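Sodium/calcium exchanger regulatory protein 1 (Loligo pealei, PDB 3PP6) binds fatty acids such as palmitoleate inside a beta-barrel, also binds poly-phosphoinositides and phosphatidic acid, and, when phosphorylated, stimulates the optic nerve sodium/calcium exchanger. Local coordinates at residues W8-S13 / A36-E41; M112-K117 / R125-V130. The protein carries 1 engineered substitution. All coordinates share one frame; numbering follows the deposited sequence.

Contact 1: W8-S13 / A36-E41. With PAM (palmitoleic acid), chain D.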
# COMPACT_ATOMS: atom_id res chain seq x y z
N TRP A 8 11.37 0.74 -3.96
CA TRP A 8 10.75 -0.27 -4.80
C TRP A 8 10.00 0.42 -5.93
O TRP A 8 9.53 1.55 -5.76
CB TRP A 8 9.74 -1.06 -3.95
CG TRP A 8 10.29 -1.72 -2.72
CD1 TRP A 8 10.31 -1.22 -1.44
CD2 TRP A 8 10.86 -3.03 -2.64
NE1 TRP A 8 10.88 -2.13 -0.58
CE2 TRP A 8 11.22 -3.26 -1.29
CE3 TRP A 8 11.11 -4.03 -3.58
CZ2 TRP A 8 11.81 -4.44 -0.87
CZ3 TRP A 8 11.70 -5.20 -3.16
CH2 TRP A 8 12.04 -5.40 -1.81
N ILE A 9 9.88 -0.25 -7.07
CA ILE A 9 9.17 0.31 -8.21
C ILE A 9 8.24 -0.76 -8.78
O ILE A 9 8.55 -1.96 -8.73
CB ILE A 9 10.15 0.86 -9.28
CG1 ILE A 9 9.39 1.56 -10.41
CG2 ILE A 9 11.02 -0.28 -9.84
CD1 ILE A 9 10.30 2.22 -11.44
N LEU A 10 7.08 -0.35 -9.27
CA LEU A 10 6.08 -1.31 -9.70
C LEU A 10 6.61 -2.13 -10.86
O LEU A 10 7.18 -1.58 -11.79
CB LEU A 10 4.80 -0.58 -10.13
CG LEU A 10 3.65 -1.50 -10.54
CD1 LEU A 10 3.06 -2.24 -9.34
CD2 LEU A 10 2.56 -0.72 -11.26
N GLU A 11 6.42 -3.45 -10.79
CA GLU A 11 6.86 -4.32 -11.87
C GLU A 11 5.67 -5.01 -12.53
O GLU A 11 5.64 -5.18 -13.75
CB GLU A 11 7.84 -5.37 -11.32
CG GLU A 11 8.18 -6.48 -12.32
CD GLU A 11 9.22 -7.44 -11.78
OE1 GLU A 11 8.83 -8.43 -11.12
OE2 GLU A 11 10.42 -7.21 -12.03
N SER A 12 4.70 -5.41 -11.72
CA SER A 12 3.49 -6.02 -12.27
C SER A 12 2.28 -5.80 -11.39
O SER A 12 2.38 -5.64 -10.16
CB SER A 12 3.67 -7.53 -12.51
OG SER A 12 3.80 -8.22 -11.28
N SER A 13 1.12 -5.82 -12.02
CA SER A 13 -0.13 -5.54 -11.33
C SER A 13 -1.26 -6.38 -11.92
O SER A 13 -1.42 -6.49 -13.14
CB SER A 13 -0.45 -4.03 -11.45
OG SER A 13 -1.68 -3.72 -10.83
N ALA A 36 -0.14 4.86 -13.99
CA ALA A 36 1.05 5.18 -13.21
C ALA A 36 1.97 3.97 -12.99
O ALA A 36 1.54 2.82 -13.06
CB ALA A 36 0.66 5.78 -11.87
N THR A 37 3.23 4.27 -12.74
CA THR A 37 4.24 3.28 -12.36
C THR A 37 4.93 3.78 -11.09
O THR A 37 6.06 4.30 -11.12
CB THR A 37 5.24 3.05 -13.50
OG1 THR A 37 4.52 2.68 -14.69
CG2 THR A 37 6.23 1.93 -13.16
N PRO A 38 4.25 3.61 -9.94
CA PRO A 38 4.75 4.22 -8.70
C PRO A 38 5.97 3.57 -8.06
O PRO A 38 6.25 2.39 -8.25
CB PRO A 38 3.56 4.11 -7.74
CG PRO A 38 2.70 2.98 -8.30
CD PRO A 38 2.91 3.00 -9.78
N THR A 39 6.67 4.37 -7.27
CA THR A 39 7.68 3.87 -6.35
C THR A 39 7.16 3.86 -4.92
O THR A 39 6.32 4.70 -4.55
CB THR A 39 8.95 4.75 -6.39
OG1 THR A 39 8.59 6.11 -6.14
CG2 THR A 39 9.63 4.65 -7.76
N GLN A 40 7.67 2.93 -4.11
CA GLN A 40 7.46 2.97 -2.66
C GLN A 40 8.80 3.07 -1.94
O GLN A 40 9.71 2.27 -2.19
CB GLN A 40 6.73 1.72 -2.17
CG GLN A 40 5.23 1.75 -2.40
CD GLN A 40 4.52 0.60 -1.72
OE1 GLN A 40 4.77 0.29 -0.55
NE2 GLN A 40 3.64 -0.08 -2.47
N GLU A 41 8.94 4.04 -1.05
CA GLU A 41 10.16 4.07 -0.25
C GLU A 41 9.84 3.83 1.21
O GLU A 41 9.06 4.58 1.83
CB GLU A 41 10.95 5.36 -0.42
CG GLU A 41 12.32 5.26 0.26
CD GLU A 41 13.25 6.38 -0.14
OE1 GLU A 41 12.74 7.47 -0.48
OE2 GLU A 41 14.49 6.18 -0.11
C1 PAM D . 0.59 1.35 -4.50
O1 PAM D . 0.48 1.37 -5.75
O2 PAM D . 1.69 1.42 -3.92
C2 PAM D . -0.66 1.24 -3.67
C3 PAM D . -1.70 2.27 -4.11
C4 PAM D . -2.85 2.28 -3.11
C5 PAM D . -3.68 3.56 -3.17
C6 PAM D . -5.01 3.33 -3.88
C7 PAM D . -4.97 3.99 -5.25
C8 PAM D . -5.96 5.14 -5.35
C9 PAM D . -5.75 5.80 -6.69
C10 PAM D . -5.09 6.95 -6.84
C11 PAM D . -4.49 7.68 -5.65
C12 PAM D . -3.42 8.67 -6.12
C13 PAM D . -2.27 7.92 -6.80
C14 PAM D . -0.92 8.32 -6.20
C15 PAM D . -0.94 8.24 -4.68
C16 PAM D . -0.98 6.81 -4.18

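Contact 2: M112-K117 / R125-V130. Engineered in segment 125-130: F127 (natural residue Tyr). With PAM (palmitoleic acid), chain D.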
# COMPACT_ATOMS: atom_id res chain seq x y z
N MET A 112 9.06 -7.16 -3.61
CA MET A 112 7.98 -6.89 -2.66
C MET A 112 6.63 -7.19 -3.28
O MET A 112 6.25 -6.59 -4.29
CB MET A 112 8.00 -5.46 -2.14
CG MET A 112 6.85 -5.19 -1.17
SD MET A 112 6.93 -3.49 -0.51
CE MET A 112 6.57 -2.51 -1.97
N HIS A 113 5.92 -8.14 -2.67
CA HIS A 113 4.58 -8.50 -3.08
C HIS A 113 3.58 -7.74 -2.24
O HIS A 113 3.50 -7.92 -1.03
CB HIS A 113 4.33 -9.98 -2.84
CG HIS A 113 4.92 -10.86 -3.87
ND1 HIS A 113 4.18 -11.79 -4.58
CD2 HIS A 113 6.19 -10.94 -4.36
CE1 HIS A 113 4.97 -12.42 -5.43
NE2 HIS A 113 6.19 -11.92 -5.32
N MET A 114 2.83 -6.87 -2.89
CA MET A 114 1.76 -6.15 -2.21
C MET A 114 0.40 -6.68 -2.64
O MET A 114 0.09 -6.77 -3.83
CB MET A 114 1.87 -4.66 -2.47
CG MET A 114 0.79 -3.85 -1.76
SD MET A 114 0.93 -2.13 -2.21
CE MET A 114 -0.19 -1.40 -1.01
N ILE A 115 -0.40 -7.05 -1.65
CA ILE A 115 -1.70 -7.62 -1.89
C ILE A 115 -2.73 -6.70 -1.26
O ILE A 115 -2.65 -6.38 -0.08
CB ILE A 115 -1.81 -9.01 -1.26
CG1 ILE A 115 -0.80 -9.96 -1.92
CG2 ILE A 115 -3.23 -9.53 -1.39
CD1 ILE A 115 -0.60 -11.25 -1.16
N LEU A 116 -3.69 -6.26 -2.07
CA LEU A 116 -4.68 -5.29 -1.63
C LEU A 116 -6.00 -6.01 -1.71
O LEU A 116 -6.37 -6.54 -2.77
CB LEU A 116 -4.69 -4.05 -2.53
CG LEU A 116 -3.38 -3.24 -2.61
CD1 LEU A 116 -2.40 -3.83 -3.61
CD2 LEU A 116 -3.68 -1.78 -2.96
N LYS A 117 -6.68 -6.08 -0.58
CA LYS A 117 -7.93 -6.83 -0.52
C LYS A 117 -9.05 -5.92 -0.09
O LYS A 117 -8.88 -5.13 0.85
CB LYS A 117 -7.80 -7.99 0.48
CG LYS A 117 -6.80 -9.07 0.09
CD LYS A 117 -7.09 -10.39 0.82
CE LYS A 117 -7.19 -10.22 2.32
NZ LYS A 117 -7.37 -11.54 3.02
N ARG A 125 0.12 -6.50 -6.54
CA ARG A 125 1.09 -5.62 -7.17
C ARG A 125 2.51 -5.96 -6.72
O ARG A 125 2.82 -5.89 -5.52
CB ARG A 125 0.73 -4.15 -6.88
CG ARG A 125 -0.42 -3.70 -7.77
CD ARG A 125 -1.17 -2.51 -7.22
NE ARG A 125 -0.51 -1.23 -7.43
CZ ARG A 125 -0.41 -0.60 -8.60
NH1 ARG A 125 -0.88 -1.14 -9.72
NH2 ARG A 125 0.18 0.59 -8.64
N ILE A 126 3.34 -6.36 -7.67
CA ILE A 126 4.71 -6.80 -7.36
C ILE A 126 5.70 -5.72 -7.72
O ILE A 126 5.66 -5.18 -8.83
CB ILE A 126 5.07 -8.11 -8.09
CG1 ILE A 126 4.11 -9.23 -7.68
CG2 ILE A 126 6.53 -8.49 -7.80
CD1 ILE A 126 4.15 -10.46 -8.58
N PHE A 127 6.59 -5.41 -6.78
CA PHE A 127 7.56 -4.34 -6.93
C PHE A 127 8.96 -4.91 -6.90
O PHE A 127 9.27 -5.81 -6.10
CB PHE A 127 7.46 -3.35 -5.75
CG PHE A 127 6.21 -2.53 -5.74
CD1 PHE A 127 4.99 -3.09 -5.37
CD2 PHE A 127 6.25 -1.19 -6.10
CE1 PHE A 127 3.83 -2.33 -5.36
CE2 PHE A 127 5.09 -0.42 -6.08
CZ PHE A 127 3.89 -0.99 -5.72
N LYS A 128 9.83 -4.36 -7.74
CA LYS A 128 11.23 -4.73 -7.69
C LYS A 128 12.07 -3.65 -7.02
O LYS A 128 11.80 -2.45 -7.13
CB LYS A 128 11.76 -5.04 -9.09
CG LYS A 128 12.05 -3.84 -9.97
CD LYS A 128 13.07 -4.27 -11.02
CE LYS A 128 13.39 -3.17 -12.02
NZ LYS A 128 13.76 -1.87 -11.40
N ARG A 129 13.12 -4.10 -6.33
CA ARG A 129 14.00 -3.18 -5.63
C ARG A 129 14.68 -2.22 -6.61
O ARG A 129 15.13 -2.61 -7.69
CB ARG A 129 15.04 -3.98 -4.82
CG ARG A 129 15.53 -3.25 -3.58
CD ARG A 129 16.53 -4.09 -2.78
NE ARG A 129 15.88 -5.07 -1.91
CZ ARG A 129 15.30 -4.77 -0.75
NH1 ARG A 129 15.28 -3.50 -0.35
NH2 ARG A 129 14.74 -5.71 -0.01
N VAL A 130 14.72 -0.94 -6.25
CA VAL A 130 15.41 0.08 -7.05
C VAL A 130 16.87 0.18 -6.61
O VAL A 130 17.18 0.05 -5.42
CB VAL A 130 14.73 1.47 -6.90
CG1 VAL A 130 15.57 2.56 -7.52
CG2 VAL A 130 13.34 1.46 -7.51
C1 PAM D . 0.59 1.35 -4.50
O1 PAM D . 0.48 1.37 -5.75
O2 PAM D . 1.69 1.42 -3.92
C2 PAM D . -0.66 1.24 -3.67
C3 PAM D . -1.70 2.27 -4.11
C4 PAM D . -2.85 2.28 -3.11
C5 PAM D . -3.68 3.56 -3.17
C6 PAM D . -5.01 3.33 -3.88
C7 PAM D . -4.97 3.99 -5.25
C8 PAM D . -5.96 5.14 -5.35
C9 PAM D . -5.75 5.80 -6.69
C10 PAM D . -5.09 6.95 -6.84
C11 PAM D . -4.49 7.68 -5.65
C12 PAM D . -3.42 8.67 -6.12
C13 PAM D . -2.27 7.92 -6.80
C14 PAM D . -0.92 8.32 -6.20
C15 PAM D . -0.94 8.24 -4.68
C16 PAM D . -0.98 6.81 -4.18

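Contact 1: W8-S13 / A36-E41
Strands 6-13 and 39-45 of the fatty-acid binding protein barrel run antiparallel here, and W8 and Q40 form a hydrogen-bonded pair between them. Q40 N gives its hydrogen to W8 O at 2.8 Å, and W8 N returns one to Q40 O at 2.9 Å. One step on, I9 and T39 make the non-hydrogen-bonded pair. L10 N then donates to P38 O at 3.0 Å. P38 already lies in the loop that leads into strand 39-45. The 22 residues between the two segments include helices 17-22 and 27-35, the helical lid typical of this family, so the contact ties the first strand to the strand that follows the lid.

L10 and P38 lie side by side and point the same way. With CG anti to the backbone N (chi1 -177°), L10 extends along the proline, and its CD2 branch meets P38 CD at 4.0 Å. T37 touches the same leucine with its methyl, T37 CG2 lying 4.2 Å from L10 CB. On the face of I9 and T39, I9 CG1 and T39 CG2 are 4.1 Å apart, the two side chains crossing at a slant.

W8 and Q40 point to the other face, which lines the barrel interior. The CD1 edge of the indole comes near Q40 O, close to the ring plane. W8 NE1 is bonded to L4 O. The Q40 chain runs extended beyond CG and carries its amide away from strand 6-13 to the palmitoleic acid carboxylate. There Q40 NE2 makes a weak hydrogen bond to O2 of the ligand, at 2.9 Å and bent to 120°. OE1 of the same amide accepts from R105 NE, so both branches of the amide are bonded, which should limit its rotation.

Contact 2: M112-K117 / R125-V130
L116 packs on R125, and M112 and M114 on F127, on the inner face of a beta hairpin, where R125 grips the carboxylate of palmitoleic acid. R125 NH2 and NE both donate to ligand atom O1, at 3.0 and 3.2 Å. O1 lies at the edge of the guanidinium, in its plane. The arginine chain bends at chi3 (79°), which turns this N-H edge to the acid. L116 CD1 lies 4.0 Å from R125 CD.

F127 is an engineered residue, Tyr in the natural protein. F127 CZ is 3.7 Å from ligand O2. M112 lies alongside, and a bend at its chi3 (68°) puts M112 CE over one face of the F127 ring, 4.1 Å from the centroid. M114 SD stands oblique to the same ring in a Met-aromatic contact, while M114 CE touches ligand C2.

Further out, R125 NH1 is held by S13 OG, and F16 makes a cation-pi contact with the guanidinium. Two hydrogen-bonded pairs, M112 with F127 and M114 with R125, set the backbone through four hydrogen bonds. Between these pairs H113 and I126 face the other side of the sheet. I126 CG1 sits squarely over the H113 imidazole, 4.0 Å from its centroid.

Strands 111-118 and 121-129 thus form the last antiparallel hairpin of the chain in the barrel of a fatty-acid binding protein. Its inner face bears the arginine-based carboxylate site, with R125 and F127 both at palmitoleate-binding positions.

Contact 1 closes in the chain before contact 2 opens, yet their centres are only 7 Å apart. Strands 6-13 and 121-129 are neighbours in one antiparallel sheet, and the order across it is 39-45, 6-13, 121-129, 111-118. The first and last strands of the chain are therefore joined. E11 N and S12 O both pair with I126, E11 N to I126 O at 2.7 Å and S12 O to I126 N at 2.8 Å, and form a classic beta bulge. W8 also packs on M112 and R129. Both contacts reach the palmitoleic acid head group; Q40 of contact 1 bonds O2, weakly, and R125 of contact 2 bonds O1, so residues distant in sequence share one binding site.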